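Local coordinates for separin (Saccharomyces cerevisiae, PDB 5U1T), which cleaves the SCC1 subunit of cohesin as a caspase-like cysteine protease at the onset of anaphase, and is held inactive by securin for most of the cell cycle, at residues 1083-1086 / 1087-1091; 1455-1458 / 1459-1463; 1480-1483 / 1484-1487. All coordinates share one frame; numbering follows the deposited sequence.

Contact 1 of 3, residues 1083-1086 / 1087-1091; sequences FDKV and LNNID
The C-terminal turn of helix 1075-1088 carries this contact, in which the carbonyls of residues 1083-1086 meet the amides and side chains of residues 1087-1089. Leu1087 N donates to Phe1083 O at 2.9 Å in an i to i+4 bond. Two residues further on, at Lys1085 O, the pattern divides. This oxygen is gripped by two amides: Asn1089 N, 3.2 Å from it, comes nearly along the C=O axis, whereas Asn1088 N, 3.1 Å from the same oxygen, sits well above the carbonyl plane. Asn1089 N is itself shared, since it also lies 3.1 Å from Val1086 O as a second hydrogen bond. Mixed i+3 and i+4 partners of this kind are common where an alpha-helix tightens at its C-terminal end before the chain leaves for the loop. Ile1090 follows in that loop; its CG1 lies beside its own backbone N (chi1 -66°), and this turns the branch back to within 3.3 Å of Val1086 O.

Along one flank Asp1084 and Asn1088 run side by side and point the same way, their carboxylate and amide planes 31° apart. Asp1084 OD1 is 4.2 Å from Asn1088 ND2, too far for a hydrogen bond; the carboxylate oxygens have their partners elsewhere. Lys1085 leaves the same turn but bends at its second torsion, and its aliphatic chain passes Asn1089 at a slant. Beyond it NZ is taken up by two main-chain oxygens, Lys1484 O and Leu1519 O, which ties this helix end to the catalytic domain. The apolar flank faces helix 756-775, where Val1086, Leu1087 and Ile1090 all rest on Ile757 and Phe1083 lies on Val756.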
ATOM      1  N   PHE A1083       4.900  28.671  10.369  1.00 62.34           N
ATOM      2  CA  PHE A1083       4.969  27.315   9.839  1.00 62.83           C
ATOM      3  C   PHE A1083       5.948  27.269   8.682  1.00 65.75           C
ATOM      4  O   PHE A1083       6.746  26.343   8.575  1.00 65.67           O
ATOM      5  CB  PHE A1083       3.591  26.818   9.401  1.00 53.38           C
ATOM      6  CG  PHE A1083       2.847  26.111  10.485  1.00 59.65           C
ATOM      7  CD1 PHE A1083       3.482  25.145  11.255  1.00 66.44           C
ATOM      8  CD2 PHE A1083       1.530  26.416  10.757  1.00 54.02           C
ATOM      9  CE1 PHE A1083       2.809  24.490  12.264  1.00 60.97           C
ATOM     10  CE2 PHE A1083       0.853  25.760  11.764  1.00 63.27           C
ATOM     11  CZ  PHE A1083       1.496  24.797  12.519  1.00 61.70           C
ATOM     12  N   ASP A1084       5.891  28.293   7.836  1.00 62.12           N
ATOM     13  CA  ASP A1084       6.809  28.403   6.718  1.00 65.60           C
ATOM     14  C   ASP A1084       8.243  28.413   7.210  1.00 69.45           C
ATOM     15  O   ASP A1084       9.074  27.660   6.708  1.00 69.87           O
ATOM     16  CB  ASP A1084       6.541  29.664   5.905  1.00 60.24           C
ATOM     17  CG  ASP A1084       7.379  29.722   4.652  1.00 66.60           C
ATOM     18  OD1 ASP A1084       8.569  30.084   4.733  1.00 76.06           O
ATOM     19  OD2 ASP A1084       6.862  29.382   3.574  1.00 75.07           O
ATOM     20  N   LYS A1085       8.526  29.269   8.191  1.00 69.03           N
ATOM     21  CA  LYS A1085       9.877  29.388   8.731  1.00 68.66           C
ATOM     22  C   LYS A1085      10.340  28.060   9.353  1.00 67.42           C
ATOM     23  O   LYS A1085      11.390  27.529   8.975  1.00 67.87           O
ATOM     24  CB  LYS A1085       9.940  30.527   9.754  1.00 62.29           C
ATOM     25  CG  LYS A1085      11.300  30.761  10.404  1.00 60.03           C
ATOM     26  CD  LYS A1085      12.297  31.451   9.492  1.00 62.45           C
ATOM     27  CE  LYS A1085      13.575  31.787  10.269  1.00 66.02           C
ATOM     28  NZ  LYS A1085      14.671  32.396   9.450  1.00 68.44           N
ATOM     29  N   VAL A1086       9.550  27.509  10.275  1.00 62.19           N
ATOM     30  CA  VAL A1086       9.932  26.284  10.982  1.00 64.93           C
ATOM     31  C   VAL A1086      10.162  25.093  10.044  1.00 72.73           C
ATOM     32  O   VAL A1086      11.210  24.444  10.104  1.00 75.98           O
ATOM     33  CB  VAL A1086       8.878  25.889  12.031  1.00 60.57           C
ATOM     34  CG1 VAL A1086       9.154  24.491  12.555  1.00 63.47           C
ATOM     35  CG2 VAL A1086       8.866  26.896  13.170  1.00 59.16           C
ATOM     36  N   LEU A1087       9.189  24.824   9.174  1.00 71.51           N
ATOM     37  CA  LEU A1087       9.275  23.717   8.230  1.00 68.35           C
ATOM     38  C   LEU A1087      10.470  23.832   7.288  1.00 70.86           C
ATOM     39  O   LEU A1087      10.896  22.837   6.693  1.00 77.11           O
ATOM     40  CB  LEU A1087       7.984  23.609   7.416  1.00 66.80           C
ATOM     41  CG  LEU A1087       6.858  22.806   8.078  1.00 70.62           C
ATOM     42  CD1 LEU A1087       5.591  22.869   7.255  1.00 72.40           C
ATOM     43  CD2 LEU A1087       7.261  21.350   8.293  1.00 72.33           C
ATOM     44  N   ASN A1088      11.080  24.995   7.222  1.00 72.64           N
ATOM     45  CA  ASN A1088      12.143  25.225   6.263  1.00 76.35           C
ATOM     46  C   ASN A1088      13.515  25.108   6.908  1.00 78.40           C
ATOM     47  O   ASN A1088      14.496  24.879   6.243  1.00 78.95           O
ATOM     48  CB  ASN A1088      11.981  26.597   5.633  1.00 69.13           C
ATOM     49  CG  ASN A1088      11.980  26.555   4.128  1.00 76.89           C
ATOM     50  OD1 ASN A1088      12.993  26.307   3.513  1.00 82.77           O
ATOM     51  ND2 ASN A1088      10.841  26.817   3.529  1.00 74.41           N
ATOM     52  N   ASN A1089      13.581  25.269   8.214  1.00 80.40           N
ATOM     53  CA  ASN A1089      14.832  25.101   8.932  1.00 78.78           C
ATOM     54  C   ASN A1089      14.931  23.702   9.552  1.00 80.28           C
ATOM     55  O   ASN A1089      15.823  23.428  10.362  1.00 74.93           O
ATOM     56  CB  ASN A1089      14.977  26.187   9.991  1.00 71.13           C
ATOM     57  CG  ASN A1089      15.189  27.578   9.383  1.00 78.70           C
ATOM     58  OD1 ASN A1089      14.233  28.331   9.140  1.00 79.69           O
ATOM     59  ND2 ASN A1089      16.447  27.929   9.148  1.00 77.90           N
ATOM     60  N   ILE A1090      14.016  22.820   9.147  1.00 76.37           N
ATOM     61  CA  ILE A1090      14.046  21.413   9.538  1.00 76.37           C
ATOM     62  C   ILE A1090      15.299  20.691   9.042  1.00 82.35           C
ATOM     63  O   ILE A1090      15.576  20.677   7.844  1.00 80.93           O
ATOM     64  CB  ILE A1090      12.824  20.642   8.987  1.00 79.09           C
ATOM     65  CG1 ILE A1090      11.524  21.148   9.613  1.00 78.32           C
ATOM     66  CG2 ILE A1090      12.988  19.148   9.226  1.00 75.75           C
ATOM     67  CD1 ILE A1090      10.358  20.159   9.489  1.00 77.55           C
ATOM     68  N   ASP A1091      16.044  20.079   9.957  1.00 81.63           N
ATOM     69  CA  ASP A1091      17.194  19.270   9.575  1.00 85.24           C
ATOM     70  C   ASP A1091      16.757  18.083   8.726  1.00 88.14           C
ATOM     71  O   ASP A1091      15.885  17.310   9.126  1.00 86.72           O
ATOM     72  CB  ASP A1091      17.936  18.783  10.814  1.00 90.31           C
ATOM     73  CG  ASP A1091      19.273  18.157  10.482  1.00 94.09           C
ATOM     74  OD1 ASP A1091      19.316  17.241   9.629  1.00 93.52           O
ATOM     75  OD2 ASP A1091      20.291  18.589  11.075  1.00 97.41           O
TER

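Contact 2 of 3, residues 1455-1458 / 1459-1463; sequences TLLK and MLQNS
Packing and backbone bonding along a single helix join Leu1456 and Leu1457 to Met1459 and Leu1460; the helix, 1453-1461, is the crossover of a beta-alpha-beta unit in the caspase-like catalytic domain, between the parallel strands 1444-1447 and 1465-1469. Two of its i to i+4 bonds are short, with Leu1460 N 2.7 Å from Leu1456 O and Met1459 N 2.8 Å from Thr1455 O, and the last, from Gln1461 N to Leu1457 O, is weak at 3.3 Å. Asn1462 is the first residue to leave helical backbone angles.

Met1459 packs on the sheet, against Ile1415 and Phe1466. Beyond CG its chain is extended, and SD passes 4.1 Å from Leu1456 CA, while the two CB atoms, Leu1456 CB and Met1459 CB, stand 4.2 Å apart. Leu1457 projects on another side of the helix, against Val1478 and Glu1482. Gln1461 takes the same direction: with CG beside its own backbone N (chi1 -62°) its chain lies alongside the Leu1457 carbonyl. Between the two leucines, Leu1457 CD2 is 4.4 Å from Leu1460 CD1, one methyl approaching another.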
ATOM      1  N   THR A1455      27.459  33.937  -3.215  1.00 82.31           N
ATOM      2  CA  THR A1455      28.004  35.282  -3.057  1.00 88.21           C
ATOM      3  C   THR A1455      26.912  36.277  -2.643  1.00 89.01           C
ATOM      4  O   THR A1455      27.191  37.246  -1.922  1.00 84.27           O
ATOM      5  CB  THR A1455      28.733  35.786  -4.344  1.00 92.27           C
ATOM      6  OG1 THR A1455      27.830  35.795  -5.457  1.00 93.64           O
ATOM      7  CG2 THR A1455      29.910  34.877  -4.680  1.00 91.94           C
ATOM      8  N   LEU A1456      25.669  36.062  -3.060  1.00 82.69           N
ATOM      9  CA  LEU A1456      24.662  37.007  -2.599  1.00 85.17           C
ATOM     10  C   LEU A1456      24.070  36.529  -1.275  1.00 82.13           C
ATOM     11  O   LEU A1456      23.500  37.316  -0.533  1.00 81.20           O
ATOM     12  CB  LEU A1456      23.572  37.266  -3.651  1.00 82.75           C
ATOM     13  CG  LEU A1456      22.901  36.159  -4.447  1.00 84.28           C
ATOM     14  CD1 LEU A1456      22.287  35.186  -3.500  1.00 83.08           C
ATOM     15  CD2 LEU A1456      21.841  36.749  -5.364  1.00 78.62           C
ATOM     16  N   LEU A1457      24.221  35.244  -0.970  1.00 79.28           N
ATOM     17  CA  LEU A1457      23.873  34.783   0.363  1.00 76.86           C
ATOM     18  C   LEU A1457      24.790  35.460   1.378  1.00 76.37           C
ATOM     19  O   LEU A1457      24.360  35.821   2.469  1.00 73.02           O
ATOM     20  CB  LEU A1457      23.966  33.262   0.463  1.00 75.87           C
ATOM     21  CG  LEU A1457      22.714  32.554  -0.058  1.00 79.23           C
ATOM     22  CD1 LEU A1457      22.820  31.073   0.144  1.00 78.31           C
ATOM     23  CD2 LEU A1457      21.461  33.073   0.621  1.00 76.30           C
ATOM     24  N   LYS A1458      26.055  35.648   1.010  1.00 86.79           N
ATOM     25  CA  LYS A1458      26.983  36.329   1.906  1.00 85.41           C
ATOM     26  C   LYS A1458      26.725  37.820   1.774  1.00 81.81           C
ATOM     27  O   LYS A1458      26.822  38.554   2.751  1.00 84.24           O
ATOM     28  CB  LYS A1458      28.459  35.938   1.616  1.00 87.00           C
ATOM     29  CG  LYS A1458      29.319  36.864   0.723  1.00 88.57           C
ATOM     30  CD  LYS A1458      30.699  36.228   0.445  1.00 91.07           C
ATOM     31  CE  LYS A1458      30.545  34.716   0.152  1.00 98.14           C
ATOM     32  NZ  LYS A1458      31.749  33.978  -0.385  1.00 97.40           N
ATOM     33  N   MET A1459      26.341  38.267   0.583  1.00 76.90           N
ATOM     34  CA  MET A1459      25.951  39.663   0.420  1.00 77.10           C
ATOM     35  C   MET A1459      24.834  40.032   1.381  1.00 80.44           C
ATOM     36  O   MET A1459      24.911  41.039   2.072  1.00 83.55           O
ATOM     37  CB  MET A1459      25.491  39.944  -1.003  1.00 75.50           C
ATOM     38  CG  MET A1459      26.579  40.358  -1.956  1.00 70.57           C
ATOM     39  SD  MET A1459      25.821  40.845  -3.515  1.00 84.53           S
ATOM     40  CE  MET A1459      27.137  41.849  -4.218  1.00 80.96           C
ATOM     41  N   LEU A1460      23.802  39.201   1.426  1.00 78.87           N
ATOM     42  CA  LEU A1460      22.627  39.496   2.234  1.00 77.04           C
ATOM     43  C   LEU A1460      22.936  39.542   3.716  1.00 78.64           C
ATOM     44  O   LEU A1460      22.478  40.442   4.416  1.00 82.17           O
ATOM     45  CB  LEU A1460      21.527  38.469   1.984  1.00 75.11           C
ATOM     46  CG  LEU A1460      20.910  38.544   0.597  1.00 71.02           C
ATOM     47  CD1 LEU A1460      20.131  37.267   0.294  1.00 68.01           C
ATOM     48  CD2 LEU A1460      20.040  39.782   0.486  1.00 72.04           C
ATOM     49  N   GLN A1461      23.702  38.572   4.197  1.00 76.27           N
ATOM     50  CA  GLN A1461      23.905  38.441   5.629  1.00 81.02           C
ATOM     51  C   GLN A1461      25.087  39.245   6.102  1.00 81.12           C
ATOM     52  O   GLN A1461      25.380  39.255   7.292  1.00 80.82           O
ATOM     53  CB  GLN A1461      24.107  36.980   6.018  1.00 79.11           C
ATOM     54  CG  GLN A1461      22.934  36.072   5.730  1.00 80.51           C
ATOM     55  CD  GLN A1461      23.337  34.619   5.779  1.00 77.64           C
ATOM     56  OE1 GLN A1461      24.052  34.193   6.677  1.00 84.32           O
ATOM     57  NE2 GLN A1461      22.905  33.854   4.794  1.00 79.44           N
ATOM     58  N   ASN A1462      25.774  39.913   5.180  1.00 78.04           N
ATOM     59  CA  ASN A1462      26.993  40.647   5.533  1.00 89.26           C
ATOM     60  C   ASN A1462      27.065  42.050   4.943  1.00 87.24           C
ATOM     61  O   ASN A1462      28.161  42.543   4.648  1.00 89.11           O
ATOM     62  CB  ASN A1462      28.243  39.859   5.105  1.00 87.40           C
ATOM     63  CG  ASN A1462      28.457  38.608   5.938  1.00 87.71           C
ATOM     64  OD1 ASN A1462      28.151  37.496   5.510  1.00 87.82           O
ATOM     65  ND2 ASN A1462      28.971  38.791   7.144  1.00 93.81           N
ATOM     66  N   SER A1463      25.907  42.685   4.776  1.00 83.59           N
ATOM     67  CA  SER A1463      25.848  44.048   4.253  1.00 82.71           C
ATOM     68  C   SER A1463      25.056  44.976   5.166  1.00 83.95           C
ATOM     69  O   SER A1463      24.091  44.553   5.807  1.00 85.53           O
ATOM     70  CB  SER A1463      25.221  44.062   2.857  1.00 79.79           C
ATOM     71  OG  SER A1463      25.825  43.102   2.009  1.00 81.31           O
TER

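Contact 3 of 3, residues 1480-1483 / 1484-1487; sequences SKEI and KKCT
Ser1480 and Lys1484 begin the backbone bonding of this short helix and the turn that ends it: Lys1484 N donates to Ser1480 O at 3.2 Å, an i to i+4 bond. The bonds that follow are mixed, i+3 and i+4. Glu1482 O receives Lys1485 N weakly at 3.2 Å and Cys1486 N more weakly still. The firmer partner of Cys1486 N is Ile1483 O, 3.0 Å away, with the amide standing above the carbonyl plane; this bond closes a type I beta turn from Ile1483 to Cys1486.

Helix 1480-1483 and the turn belong to the connection between the adjacent parallel strands 1465-1469 and 1492-1494 of the caspase-like domain, the second of which leads to Cys1497, the probable nucleophile by analogy with related enzymes.

Among the charged groups, Glu1482 and Lys1485 cross obliquely and form a weak salt bridge, with OE2 of Glu1482 3.4 Å from NZ of Lys1485. The glutamate bends at its second torsion (63°), which swings the carboxylate round beside the lysine, and the extended lysine chain runs past it so that Lys1485 CD also comes within 3.5 Å of Glu1482 OE2. Lys1484 instead stretches back over the first turn, its CG 3.2 Å from Ser1480 O, and its NZ has a long, weak ion pair with Asp1084.

Apolar contact is made by Ile1483, buried against Leu1460, Ile1489 and Tyr1517. Lys1481 lies on Asn1088 and also packs on an aromatic side chain of the other protein chain in the assembly.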
ATOM      1  N   SER A1480      14.640  30.115  -2.396  1.00 80.84           N
ATOM      2  CA  SER A1480      13.788  30.604  -1.316  1.00 75.58           C
ATOM      3  C   SER A1480      14.277  30.055   0.030  1.00 75.94           C
ATOM      4  O   SER A1480      14.295  30.758   1.037  1.00 77.76           O
ATOM      5  CB  SER A1480      12.318  30.201  -1.565  1.00 76.19           C
ATOM      6  OG  SER A1480      11.855  30.540  -2.876  1.00 70.65           O
ATOM      7  N   LYS A1481      14.712  28.799   0.007  1.00 76.74           N
ATOM      8  CA  LYS A1481      15.071  28.025   1.197  1.00 79.65           C
ATOM      9  C   LYS A1481      16.197  28.596   2.036  1.00 78.58           C
ATOM     10  O   LYS A1481      16.138  28.569   3.265  1.00 75.22           O
ATOM     11  CB  LYS A1481      15.464  26.612   0.772  1.00 82.55           C
ATOM     12  CG  LYS A1481      14.471  25.987  -0.178  1.00 86.90           C
ATOM     13  CD  LYS A1481      13.426  25.179   0.584  1.00 83.18           C
ATOM     14  CE  LYS A1481      14.066  24.024   1.363  1.00 82.18           C
ATOM     15  NZ  LYS A1481      13.039  23.124   1.977  1.00 90.24           N
ATOM     16  N   GLU A1482      17.238  29.075   1.365  1.00 77.02           N
ATOM     17  CA  GLU A1482      18.434  29.537   2.046  1.00 78.99           C
ATOM     18  C   GLU A1482      18.278  30.956   2.593  1.00 81.38           C
ATOM     19  O   GLU A1482      18.833  31.283   3.649  1.00 83.32           O
ATOM     20  CB  GLU A1482      19.638  29.467   1.103  1.00 85.40           C
ATOM     21  CG  GLU A1482      20.742  28.520   1.572  1.00 85.02           C
ATOM     22  CD  GLU A1482      20.288  27.068   1.660  1.00 83.13           C
ATOM     23  OE1 GLU A1482      19.465  26.617   0.827  1.00 82.55           O
ATOM     24  OE2 GLU A1482      20.766  26.376   2.583  1.00 88.71           O
ATOM     25  N   ILE A1483      17.546  31.812   1.883  1.00 75.28           N
ATOM     26  CA  ILE A1483      17.253  33.126   2.437  1.00 72.43           C
ATOM     27  C   ILE A1483      16.518  32.905   3.758  1.00 73.15           C
ATOM     28  O   ILE A1483      16.851  33.526   4.777  1.00 71.05           O
ATOM     29  CB  ILE A1483      16.406  33.988   1.490  1.00 67.87           C
ATOM     30  CG1 ILE A1483      17.237  34.444   0.299  1.00 65.42           C
ATOM     31  CG2 ILE A1483      15.885  35.193   2.218  1.00 66.03           C
ATOM     32  CD1 ILE A1483      16.404  34.800  -0.886  1.00 58.80           C
ATOM     33  N   LYS A1484      15.564  31.968   3.733  1.00 67.37           N
ATOM     34  CA  LYS A1484      14.709  31.665   4.882  1.00 70.19           C
ATOM     35  C   LYS A1484      15.465  31.063   6.062  1.00 75.03           C
ATOM     36  O   LYS A1484      14.973  31.084   7.194  1.00 73.00           O
ATOM     37  CB  LYS A1484      13.571  30.722   4.472  1.00 69.97           C
ATOM     38  CG  LYS A1484      12.520  31.400   3.611  1.00 73.26           C
ATOM     39  CD  LYS A1484      11.337  30.503   3.297  1.00 70.28           C
ATOM     40  CE  LYS A1484      10.481  31.145   2.231  1.00 68.99           C
ATOM     41  NZ  LYS A1484       9.512  30.212   1.633  1.00 68.53           N
ATOM     42  N   LYS A1485      16.653  30.525   5.806  1.00 77.44           N
ATOM     43  CA  LYS A1485      17.426  29.918   6.874  1.00 76.99           C
ATOM     44  C   LYS A1485      18.173  30.987   7.635  1.00 76.26           C
ATOM     45  O   LYS A1485      18.511  30.795   8.801  1.00 73.22           O
ATOM     46  CB  LYS A1485      18.388  28.863   6.333  1.00 73.57           C
ATOM     47  CG  LYS A1485      17.670  27.641   5.817  1.00 78.41           C
ATOM     48  CD  LYS A1485      18.620  26.543   5.397  1.00 85.94           C
ATOM     49  CE  LYS A1485      17.870  25.425   4.678  1.00 85.97           C
ATOM     50  NZ  LYS A1485      18.761  24.268   4.383  1.00 85.65           N
ATOM     51  N   CYS A1486      18.407  32.123   6.979  1.00 76.58           N
ATOM     52  CA  CYS A1486      19.097  33.247   7.609  1.00 70.65           C
ATOM     53  C   CYS A1486      18.319  33.770   8.800  1.00 77.90           C
ATOM     54  O   CYS A1486      17.144  33.439   8.988  1.00 73.49           O
ATOM     55  CB  CYS A1486      19.315  34.388   6.619  1.00 68.32           C
ATOM     56  SG  CYS A1486      20.090  33.893   5.095  1.00 75.41           S
ATOM     57  N   THR A1487      18.976  34.606   9.594  1.00 75.23           N
ATOM     58  CA  THR A1487      18.332  35.191  10.748  1.00 74.02           C
ATOM     59  C   THR A1487      18.454  36.703  10.688  1.00 73.98           C
ATOM     60  O   THR A1487      17.594  37.426  11.190  1.00 82.79           O
ATOM     61  CB  THR A1487      18.930  34.641  12.038  1.00 71.73           C
ATOM     62  OG1 THR A1487      20.352  34.626  11.918  1.00 79.14           O
ATOM     63  CG2 THR A1487      18.462  33.212  12.255  1.00 73.04           C
TER

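How the contacts relate
Followed from the N terminus, the three contacts come in series; each closes one or two turns of backbone, and none encloses or crosses another. Contact 1 ends helix 1075-1088, which packs on the helical region through helix 756-775. Contacts 2 and 3 belong to successive connections in the six-stranded sheet of the catalytic domain, either side in sequence of strand 1465-1469. Contact 3 lies between the others in space: its centre is about 10 Å from that of contact 1 and about 11 Å from that of contact 2. Contacts 1 and 2 do not touch, their nearest atoms being about 10 Å apart. Contact 3 touches both; segment 1480-1487 therefore joins helix 1075-1088 to helix 1453-1461.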